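Local structure of chitinase (Paenibacillus sp. FPU-7, 5GZT) at residues Asp425-Arg437 against Tyr463-Asp477. The protein probably hydrolyses internal beta-1,4 linkages between N-acetylglucosamine units in chitin and chitodextrins, as an endo-acting chitinase. Numbering follows the deposited sequence.
Sequences DKANFTALLKLLR and YTDSVELTKITPYLD
Tyr475 lays one face of its ring against the backbone of Lys434. Lys434 CA stands 3.8 Å from the ring centroid, almost on the ring normal, a CH-pi contact. The first torsion of Lys434 (chi1 -177°, CG opposite the backbone N) sends its chain past the phenol, and CD passes 3.4 Å from Tyr475 OH. Its amine turns away to a salt bridge with Glu438. Without the ring, as with an alanine at Tyr475, Lys434 CA and its methylenes would probably lose their aromatic cover, and a gap would open.

One turn back, Thr430 and Glu468 cross at about a right angle. Thr430 OG1 donates to the anti lone pair of Glu468 OE1 at 2.6 Å. A water also donates to Thr430 OG1 and to Lys426 O, and accepts from Glu468 N, tying the N-cap residue of helix 469-472 to helix 425-447. The extended Lys426 chain runs along the backbone of Asp465-Val467. Its NZ donates to Asp465 O at 3.0 Å, from above the carbonyl plane.

The side facing the barrel is mostly apolar. Leu433 CD1 covers the centre of one Phe429 ring face and also meets Ile472 CG2 at 3.7 Å. Phe429 CD2 lies 3.8 Å from Val467 CG1. Phe429 and Leu433 reach Ile455 of strand 452-457.

At the far end the Arg437 chain bends, and Asp477 OD1 lies at the guanidinium edge, in plane. Their salt bridge is long, 3.5 Å from NH2 to OD1. A water bridges these two atoms and Tyr475 O. Arg437 NH2 also donates a hydrogen bond to Tyr451 O, and Asp477 OD2 is hydrogen-bonded to Thr252 OG1.

Helix 425-447 packs against the short helix and loops leading to strand 478-481, in the outer layer of the family 18 TIM barrel.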
ATOM      1  N   ASP B 425     -18.032 -13.380  19.591  1.00 42.81           N
ATOM      2  CA  ASP B 425     -17.349 -12.561  18.539  1.00 40.66           C
ATOM      3  C   ASP B 425     -16.180 -13.332  17.946  1.00 31.70           C
ATOM      4  O   ASP B 425     -16.068 -13.472  16.684  1.00 37.60           O
ATOM      5  CB  ASP B 425     -16.882 -11.212  19.119  1.00 40.96           C
ATOM      6  CG  ASP B 425     -18.043 -10.259  19.431  1.00 42.29           C
ATOM      7  OD1 ASP B 425     -19.188 -10.452  18.943  1.00 43.18           O
ATOM      8  OD2 ASP B 425     -17.793  -9.305  20.189  1.00 40.75           O
ATOM      9  N   LYS B 426     -15.411 -13.914  18.863  1.00 31.01           N
ATOM     10  CA  LYS B 426     -14.226 -14.691  18.526  1.00 36.00           C
ATOM     11  C   LYS B 426     -14.428 -15.766  17.415  1.00 39.96           C
ATOM     12  O   LYS B 426     -13.858 -15.635  16.342  1.00 40.32           O
ATOM     13  CB  LYS B 426     -13.615 -15.223  19.802  1.00 37.30           C
ATOM     14  CG  LYS B 426     -12.317 -15.990  19.592  1.00 42.78           C
ATOM     15  CD  LYS B 426     -11.551 -16.218  20.891  1.00 40.89           C
ATOM     16  CE  LYS B 426     -10.193 -16.751  20.495  1.00 47.16           C
ATOM     17  NZ  LYS B 426      -9.307 -16.996  21.646  1.00 46.43           N
ATOM     18  N   ALA B 427     -15.305 -16.769  17.609  1.00 45.48           N
ATOM     19  CA  ALA B 427     -15.637 -17.733  16.499  1.00 39.39           C
ATOM     20  C   ALA B 427     -16.482 -17.078  15.400  1.00 34.18           C
ATOM     21  O   ALA B 427     -16.385 -17.405  14.198  1.00 36.30           O
ATOM     22  CB  ALA B 427     -16.375 -18.978  17.067  1.00 42.29           C
ATOM     23  N   ASN B 428     -17.312 -16.124  15.788  1.00 35.48           N
ATOM     24  CA  ASN B 428     -18.189 -15.487  14.807  1.00 34.79           C
ATOM     25  C   ASN B 428     -17.412 -14.741  13.743  1.00 38.79           C
ATOM     26  O   ASN B 428     -17.779 -14.771  12.520  1.00 43.30           O
ATOM     27  CB  ASN B 428     -19.232 -14.578  15.530  1.00 39.10           C
ATOM     28  CG  ASN B 428     -20.335 -15.405  16.283  1.00 46.55           C
ATOM     29  OD1 ASN B 428     -20.382 -16.626  16.151  1.00 47.91           O
ATOM     30  ND2 ASN B 428     -21.187 -14.747  17.073  1.00 41.16           N
ATOM     31  N   PHE B 429     -16.327 -14.065  14.182  1.00 38.84           N
ATOM     32  CA  PHE B 429     -15.454 -13.321  13.228  1.00 33.79           C
ATOM     33  C   PHE B 429     -14.899 -14.344  12.222  1.00 30.20           C
ATOM     34  O   PHE B 429     -14.880 -14.150  10.967  1.00 32.37           O
ATOM     35  CB  PHE B 429     -14.356 -12.574  14.073  1.00 37.50           C
ATOM     36  CG  PHE B 429     -13.434 -11.647  13.281  1.00 36.76           C
ATOM     37  CD1 PHE B 429     -13.922 -10.803  12.264  1.00 41.28           C
ATOM     38  CD2 PHE B 429     -12.075 -11.566  13.615  1.00 34.71           C
ATOM     39  CE1 PHE B 429     -13.066  -9.927  11.587  1.00 37.18           C
ATOM     40  CE2 PHE B 429     -11.238 -10.694  12.942  1.00 35.71           C
ATOM     41  CZ  PHE B 429     -11.729  -9.902  11.915  1.00 34.92           C
ATOM     42  N   THR B 430     -14.485 -15.489  12.731  1.00 32.64           N
ATOM     43  CA  THR B 430     -13.946 -16.543  11.824  1.00 37.04           C
ATOM     44  C   THR B 430     -14.940 -16.974  10.742  1.00 34.46           C
ATOM     45  O   THR B 430     -14.642 -17.043   9.511  1.00 36.83           O
ATOM     46  CB  THR B 430     -13.494 -17.768  12.664  1.00 39.76           C
ATOM     47  OG1 THR B 430     -12.443 -17.362  13.555  1.00 38.49           O
ATOM     48  CG2 THR B 430     -13.014 -18.906  11.746  1.00 40.46           C
ATOM     49  N   ALA B 431     -16.156 -17.228  11.208  1.00 39.39           N
ATOM     50  CA  ALA B 431     -17.266 -17.653  10.304  1.00 39.25           C
ATOM     51  C   ALA B 431     -17.615 -16.565   9.291  1.00 39.42           C
ATOM     52  O   ALA B 431     -17.759 -16.819   8.087  1.00 36.52           O
ATOM     53  CB  ALA B 431     -18.481 -18.004  11.159  1.00 38.15           C
ATOM     54  N   LEU B 432     -17.693 -15.319   9.777  1.00 37.45           N
ATOM     55  CA  LEU B 432     -17.973 -14.207   8.869  1.00 37.47           C
ATOM     56  C   LEU B 432     -16.939 -14.105   7.770  1.00 35.95           C
ATOM     57  O   LEU B 432     -17.251 -13.918   6.582  1.00 34.63           O
ATOM     58  CB  LEU B 432     -18.117 -12.887   9.680  1.00 40.44           C
ATOM     59  CG  LEU B 432     -18.199 -11.567   8.944  1.00 42.94           C
ATOM     60  CD1 LEU B 432     -19.263 -11.533   7.842  1.00 48.80           C
ATOM     61  CD2 LEU B 432     -18.465 -10.504  10.009  1.00 45.63           C
ATOM     62  N   LEU B 433     -15.674 -14.232   8.165  1.00 42.52           N
ATOM     63  CA  LEU B 433     -14.578 -14.147   7.181  1.00 39.61           C
ATOM     64  C   LEU B 433     -14.633 -15.296   6.190  1.00 31.79           C
ATOM     65  O   LEU B 433     -14.432 -15.124   4.971  1.00 32.63           O
ATOM     66  CB  LEU B 433     -13.222 -14.090   7.914  1.00 36.06           C
ATOM     67  CG  LEU B 433     -12.943 -12.749   8.627  1.00 35.48           C
ATOM     68  CD1 LEU B 433     -11.720 -12.889   9.505  1.00 34.56           C
ATOM     69  CD2 LEU B 433     -12.776 -11.605   7.654  1.00 34.82           C
ATOM     70  N   LYS B 434     -14.846 -16.481   6.729  1.00 37.46           N
ATOM     71  CA  LYS B 434     -15.066 -17.678   5.868  1.00 39.86           C
ATOM     72  C   LYS B 434     -16.127 -17.435   4.793  1.00 36.44           C
ATOM     73  O   LYS B 434     -15.908 -17.593   3.551  1.00 36.18           O
ATOM     74  CB  LYS B 434     -15.488 -18.811   6.791  1.00 45.97           C
ATOM     75  CG  LYS B 434     -15.703 -20.153   6.114  1.00 52.12           C
ATOM     76  CD  LYS B 434     -15.935 -21.202   7.199  1.00 59.18           C
ATOM     77  CE  LYS B 434     -16.011 -22.613   6.629  1.00 63.03           C
ATOM     78  NZ  LYS B 434     -17.110 -22.712   5.644  1.00 61.97           N
ATOM     79  N   LEU B 435     -17.289 -16.989   5.269  1.00 38.74           N
ATOM     80  CA  LEU B 435     -18.380 -16.716   4.371  1.00 37.21           C
ATOM     81  C   LEU B 435     -17.997 -15.773   3.261  1.00 44.56           C
ATOM     82  O   LEU B 435     -18.244 -16.043   2.082  1.00 46.36           O
ATOM     83  CB  LEU B 435     -19.583 -16.196   5.136  1.00 42.89           C
ATOM     84  CG  LEU B 435     -20.868 -15.961   4.322  1.00 44.22           C
ATOM     85  CD1 LEU B 435     -21.300 -17.178   3.482  1.00 48.97           C
ATOM     86  CD2 LEU B 435     -21.950 -15.554   5.309  1.00 47.71           C
ATOM     87  N   LEU B 436     -17.339 -14.672   3.613  1.00 43.67           N
ATOM     88  CA  LEU B 436     -17.051 -13.619   2.626  1.00 39.43           C
ATOM     89  C   LEU B 436     -16.101 -14.130   1.586  1.00 32.05           C
ATOM     90  O   LEU B 436     -16.155 -13.778   0.362  1.00 33.61           O
ATOM     91  CB  LEU B 436     -16.407 -12.388   3.348  1.00 43.61           C
ATOM     92  CG  LEU B 436     -17.354 -11.513   4.163  1.00 40.77           C
ATOM     93  CD1 LEU B 436     -16.572 -10.755   5.225  1.00 45.64           C
ATOM     94  CD2 LEU B 436     -18.084 -10.589   3.224  1.00 35.00           C
ATOM     95  N   ARG B 437     -15.124 -14.863   2.095  1.00 35.75           N
ATOM     96  CA  ARG B 437     -14.162 -15.493   1.173  1.00 40.16           C
ATOM     97  C   ARG B 437     -14.957 -16.441   0.189  1.00 38.18           C
ATOM     98  O   ARG B 437     -14.795 -16.381  -1.052  1.00 37.75           O
ATOM     99  CB  ARG B 437     -13.131 -16.287   1.974  1.00 42.69           C
ATOM    100  CG  ARG B 437     -11.802 -16.596   1.299  1.00 41.12           C
ATOM    101  CD  ARG B 437     -11.695 -16.234  -0.155  1.00 43.75           C
ATOM    102  NE  ARG B 437     -10.915 -15.068  -0.407  1.00 45.53           N
ATOM    103  CZ  ARG B 437     -10.988 -14.277  -1.480  1.00 47.63           C
ATOM    104  NH1 ARG B 437     -11.886 -14.414  -2.439  1.00 49.60           N
ATOM    105  NH2 ARG B 437     -10.156 -13.246  -1.542  1.00 58.99           N
ATOM    106  N   TYR B 463      -6.133  -8.083  21.831  1.00 35.09           N
ATOM    107  CA  TYR B 463      -6.673  -8.352  20.520  1.00 33.17           C
ATOM    108  C   TYR B 463      -6.338  -9.773  19.986  1.00 34.19           C
ATOM    109  O   TYR B 463      -7.202 -10.418  19.446  1.00 37.06           O
ATOM    110  CB  TYR B 463      -6.210  -7.309  19.477  1.00 27.77           C
ATOM    111  CG  TYR B 463      -6.831  -7.560  18.138  1.00 26.11           C
ATOM    112  CD1 TYR B 463      -6.240  -8.400  17.266  1.00 25.05           C
ATOM    113  CD2 TYR B 463      -8.086  -6.986  17.768  1.00 26.35           C
ATOM    114  CE1 TYR B 463      -6.834  -8.707  16.036  1.00 29.49           C
ATOM    115  CE2 TYR B 463      -8.680  -7.286  16.543  1.00 26.69           C
ATOM    116  CZ  TYR B 463      -8.067  -8.171  15.692  1.00 25.89           C
ATOM    117  OH  TYR B 463      -8.535  -8.462  14.419  1.00 30.04           O
ATOM    118  N   THR B 464      -5.089 -10.206  20.037  1.00 30.79           N
ATOM    119  CA  THR B 464      -4.688 -11.534  19.524  1.00 35.68           C
ATOM    120  C   THR B 464      -5.417 -12.738  20.273  1.00 31.08           C
ATOM    121  O   THR B 464      -5.746 -13.784  19.680  1.00 47.36           O
ATOM    122  CB  THR B 464      -3.147 -11.704  19.576  1.00 30.68           C
ATOM    123  OG1 THR B 464      -2.681 -11.347  20.853  1.00 31.13           O
ATOM    124  CG2 THR B 464      -2.486 -10.793  18.547  1.00 31.51           C
ATOM    125  N   ASP B 465      -5.637 -12.504  21.558  1.00 35.07           N
ATOM    126  CA  ASP B 465      -6.419 -13.356  22.468  1.00 39.42           C
ATOM    127  C   ASP B 465      -7.912 -13.382  22.149  1.00 46.25           C
ATOM    128  O   ASP B 465      -8.597 -14.258  22.636  1.00 47.08           O
ATOM    129  CB  ASP B 465      -6.287 -12.857  23.905  1.00 36.10           C
ATOM    130  CG  ASP B 465      -4.973 -13.258  24.571  1.00 35.34           C
ATOM    131  OD1 ASP B 465      -4.191 -14.095  24.077  1.00 38.31           O
ATOM    132  OD2 ASP B 465      -4.745 -12.734  25.655  1.00 34.36           O
ATOM    133  N   SER B 466      -8.403 -12.434  21.345  1.00 42.10           N
ATOM    134  CA  SER B 466      -9.813 -12.279  21.045  1.00 36.86           C
ATOM    135  C   SER B 466     -10.179 -12.778  19.661  1.00 36.38           C
ATOM    136  O   SER B 466     -11.360 -12.763  19.298  1.00 37.60           O
ATOM    137  CB  SER B 466     -10.206 -10.799  21.173  1.00 32.96           C
ATOM    138  OG  SER B 466      -9.976 -10.329  22.503  1.00 31.69           O
ATOM    139  N   VAL B 467      -9.203 -13.245  18.893  1.00 31.09           N
ATOM    140  CA  VAL B 467      -9.469 -13.713  17.547  1.00 33.46           C
ATOM    141  C   VAL B 467      -8.663 -14.993  17.311  1.00 30.68           C
ATOM    142  O   VAL B 467      -7.799 -15.357  18.130  1.00 37.61           O
ATOM    143  CB  VAL B 467      -9.143 -12.658  16.441  1.00 38.40           C
ATOM    144  CG1 VAL B 467      -9.863 -11.328  16.666  1.00 39.60           C
ATOM    145  CG2 VAL B 467      -7.653 -12.393  16.380  1.00 41.29           C
ATOM    146  N   GLU B 468      -8.986 -15.651  16.202  1.00 31.10           N
ATOM    147  CA  GLU B 468      -8.466 -17.000  15.850  1.00 36.67           C
ATOM    148  C   GLU B 468      -7.519 -16.906  14.681  1.00 34.72           C
ATOM    149  O   GLU B 468      -7.864 -17.192  13.515  1.00 36.53           O
ATOM    150  CB  GLU B 468      -9.632 -18.003  15.587  1.00 37.52           C
ATOM    151  CG  GLU B 468     -10.600 -18.143  16.784  1.00 41.80           C
ATOM    152  CD  GLU B 468     -11.764 -19.153  16.570  1.00 41.36           C
ATOM    153  OE1 GLU B 468     -12.444 -19.131  15.513  1.00 44.24           O
ATOM    154  OE2 GLU B 468     -11.974 -19.951  17.507  1.00 42.21           O
ATOM    155  N   LEU B 469      -6.292 -16.475  14.993  1.00 40.41           N
ATOM    156  CA  LEU B 469      -5.391 -16.028  13.940  1.00 36.82           C
ATOM    157  C   LEU B 469      -5.087 -17.131  12.961  1.00 37.17           C
ATOM    158  O   LEU B 469      -5.148 -16.939  11.719  1.00 37.25           O
ATOM    159  CB  LEU B 469      -4.087 -15.418  14.524  1.00 36.58           C
ATOM    160  CG  LEU B 469      -4.269 -14.137  15.330  1.00 38.66           C
ATOM    161  CD1 LEU B 469      -3.013 -13.836  16.109  1.00 43.32           C
ATOM    162  CD2 LEU B 469      -4.604 -12.995  14.395  1.00 37.23           C
ATOM    163  N   THR B 470      -4.762 -18.297  13.511  1.00 38.89           N
ATOM    164  CA  THR B 470      -4.408 -19.442  12.682  1.00 35.10           C
ATOM    165  C   THR B 470      -5.639 -19.814  11.878  1.00 36.51           C
ATOM    166  O   THR B 470      -5.538 -20.102  10.673  1.00 35.01           O
ATOM    167  CB  THR B 470      -3.900 -20.618  13.569  1.00 40.92           C
ATOM    168  OG1 THR B 470      -2.562 -20.321  14.034  1.00 41.10           O
ATOM    169  CG2 THR B 470      -3.886 -21.935  12.769  1.00 40.73           C
ATOM    170  N   LYS B 471      -6.823 -19.736  12.516  1.00 36.53           N
ATOM    171  CA  LYS B 471      -8.072 -19.986  11.780  1.00 38.74           C
ATOM    172  C   LYS B 471      -8.455 -18.981  10.722  1.00 41.09           C
ATOM    173  O   LYS B 471      -8.848 -19.387   9.641  1.00 38.22           O
ATOM    174  CB  LYS B 471      -9.228 -20.243  12.725  1.00 43.72           C
ATOM    175  CG  LYS B 471      -8.997 -21.504  13.549  1.00 48.02           C
ATOM    176  CD  LYS B 471     -10.242 -21.939  14.306  1.00 57.33           C
ATOM    177  CE  LYS B 471      -9.880 -22.426  15.704  1.00 63.65           C
ATOM    178  NZ  LYS B 471     -11.036 -23.179  16.246  1.00 65.94           N
ATOM    179  N   ILE B 472      -8.324 -17.674  10.979  1.00 40.92           N
ATOM    180  CA  ILE B 472      -8.789 -16.686   9.965  1.00 36.17           C
ATOM    181  C   ILE B 472      -7.798 -16.457   8.874  1.00 32.80           C
ATOM    182  O   ILE B 472      -8.150 -16.049   7.774  1.00 35.79           O
ATOM    183  CB  ILE B 472      -9.157 -15.326  10.601  1.00 42.76           C
ATOM    184  CG1 ILE B 472      -7.947 -14.588  11.199  1.00 40.22           C
ATOM    185  CG2 ILE B 472     -10.229 -15.509  11.651  1.00 43.27           C
ATOM    186  CD1 ILE B 472      -8.307 -13.515  12.223  1.00 43.86           C
ATOM    187  N   THR B 473      -6.532 -16.723   9.136  1.00 32.82           N
ATOM    188  CA  THR B 473      -5.492 -16.331   8.172  1.00 32.18           C
ATOM    189  C   THR B 473      -5.647 -16.948   6.821  1.00 34.62           C
ATOM    190  O   THR B 473      -5.381 -16.280   5.802  1.00 37.57           O
ATOM    191  CB  THR B 473      -4.060 -16.568   8.764  1.00 34.68           C
ATOM    192  OG1 THR B 473      -3.845 -15.660   9.852  1.00 37.68           O
ATOM    193  CG2 THR B 473      -3.019 -16.273   7.800  1.00 37.36           C
ATOM    194  N   PRO B 474      -6.089 -18.241   6.747  1.00 34.44           N
ATOM    195  CA  PRO B 474      -6.322 -18.767   5.395  1.00 32.43           C
ATOM    196  C   PRO B 474      -7.379 -18.053   4.581  1.00 31.30           C
ATOM    197  O   PRO B 474      -7.306 -18.025   3.357  1.00 33.74           O
ATOM    198  CB  PRO B 474      -6.723 -20.225   5.653  1.00 39.03           C
ATOM    199  CG  PRO B 474      -5.990 -20.584   6.875  1.00 36.03           C
ATOM    200  CD  PRO B 474      -6.032 -19.319   7.738  1.00 35.86           C
ATOM    201  N   TYR B 475      -8.329 -17.396   5.217  1.00 33.72           N
ATOM    202  CA  TYR B 475      -9.272 -16.601   4.432  1.00 36.41           C
ATOM    203  C   TYR B 475      -8.790 -15.221   3.937  1.00 38.34           C
ATOM    204  O   TYR B 475      -9.446 -14.629   3.060  1.00 36.56           O
ATOM    205  CB  TYR B 475     -10.523 -16.430   5.250  1.00 39.58           C
ATOM    206  CG  TYR B 475     -11.051 -17.713   5.792  1.00 39.76           C
ATOM    207  CD1 TYR B 475     -11.284 -18.819   4.958  1.00 43.18           C
ATOM    208  CD2 TYR B 475     -11.336 -17.844   7.170  1.00 45.66           C
ATOM    209  CE1 TYR B 475     -11.773 -20.019   5.503  1.00 46.63           C
ATOM    210  CE2 TYR B 475     -11.817 -19.028   7.717  1.00 44.16           C
ATOM    211  CZ  TYR B 475     -12.042 -20.110   6.890  1.00 46.15           C
ATOM    212  OH  TYR B 475     -12.545 -21.254   7.491  1.00 53.91           O
ATOM    213  N   LEU B 476      -7.641 -14.727   4.456  1.00 38.84           N
ATOM    214  CA  LEU B 476      -7.206 -13.312   4.270  1.00 33.31           C
ATOM    215  C   LEU B 476      -6.036 -13.160   3.319  1.00 28.69           C
ATOM    216  O   LEU B 476      -5.098 -13.865   3.444  1.00 35.76           O
ATOM    217  CB  LEU B 476      -6.846 -12.734   5.654  1.00 36.25           C
ATOM    218  CG  LEU B 476      -7.964 -12.842   6.685  1.00 36.27           C
ATOM    219  CD1 LEU B 476      -7.527 -12.434   8.069  1.00 39.94           C
ATOM    220  CD2 LEU B 476      -9.195 -12.055   6.284  1.00 35.59           C
ATOM    221  N   ASP B 477      -6.071 -12.265   2.351  1.00 28.51           N
ATOM    222  CA  ASP B 477      -4.831 -11.926   1.635  1.00 32.09           C
ATOM    223  C   ASP B 477      -3.706 -11.324   2.525  1.00 30.74           C
ATOM    224  O   ASP B 477      -2.477 -11.530   2.270  1.00 34.23           O
ATOM    225  CB  ASP B 477      -5.119 -10.959   0.488  1.00 35.87           C
ATOM    226  CG  ASP B 477      -5.998 -11.587  -0.610  1.00 37.45           C
ATOM    227  OD1 ASP B 477      -7.213 -11.701  -0.329  1.00 37.35           O
ATOM    228  OD2 ASP B 477      -5.457 -11.886  -1.723  1.00 35.86           O
TER
HETATM  229  O   HOH W   1     -11.625 -14.950  14.972  1.00 32.12           O
HETATM  230  O   HOH W   2      -6.600 -17.215  20.159  1.00 52.39           O
HETATM  231  O   HOH W   3      -8.240 -13.786   0.768  1.00 44.40           O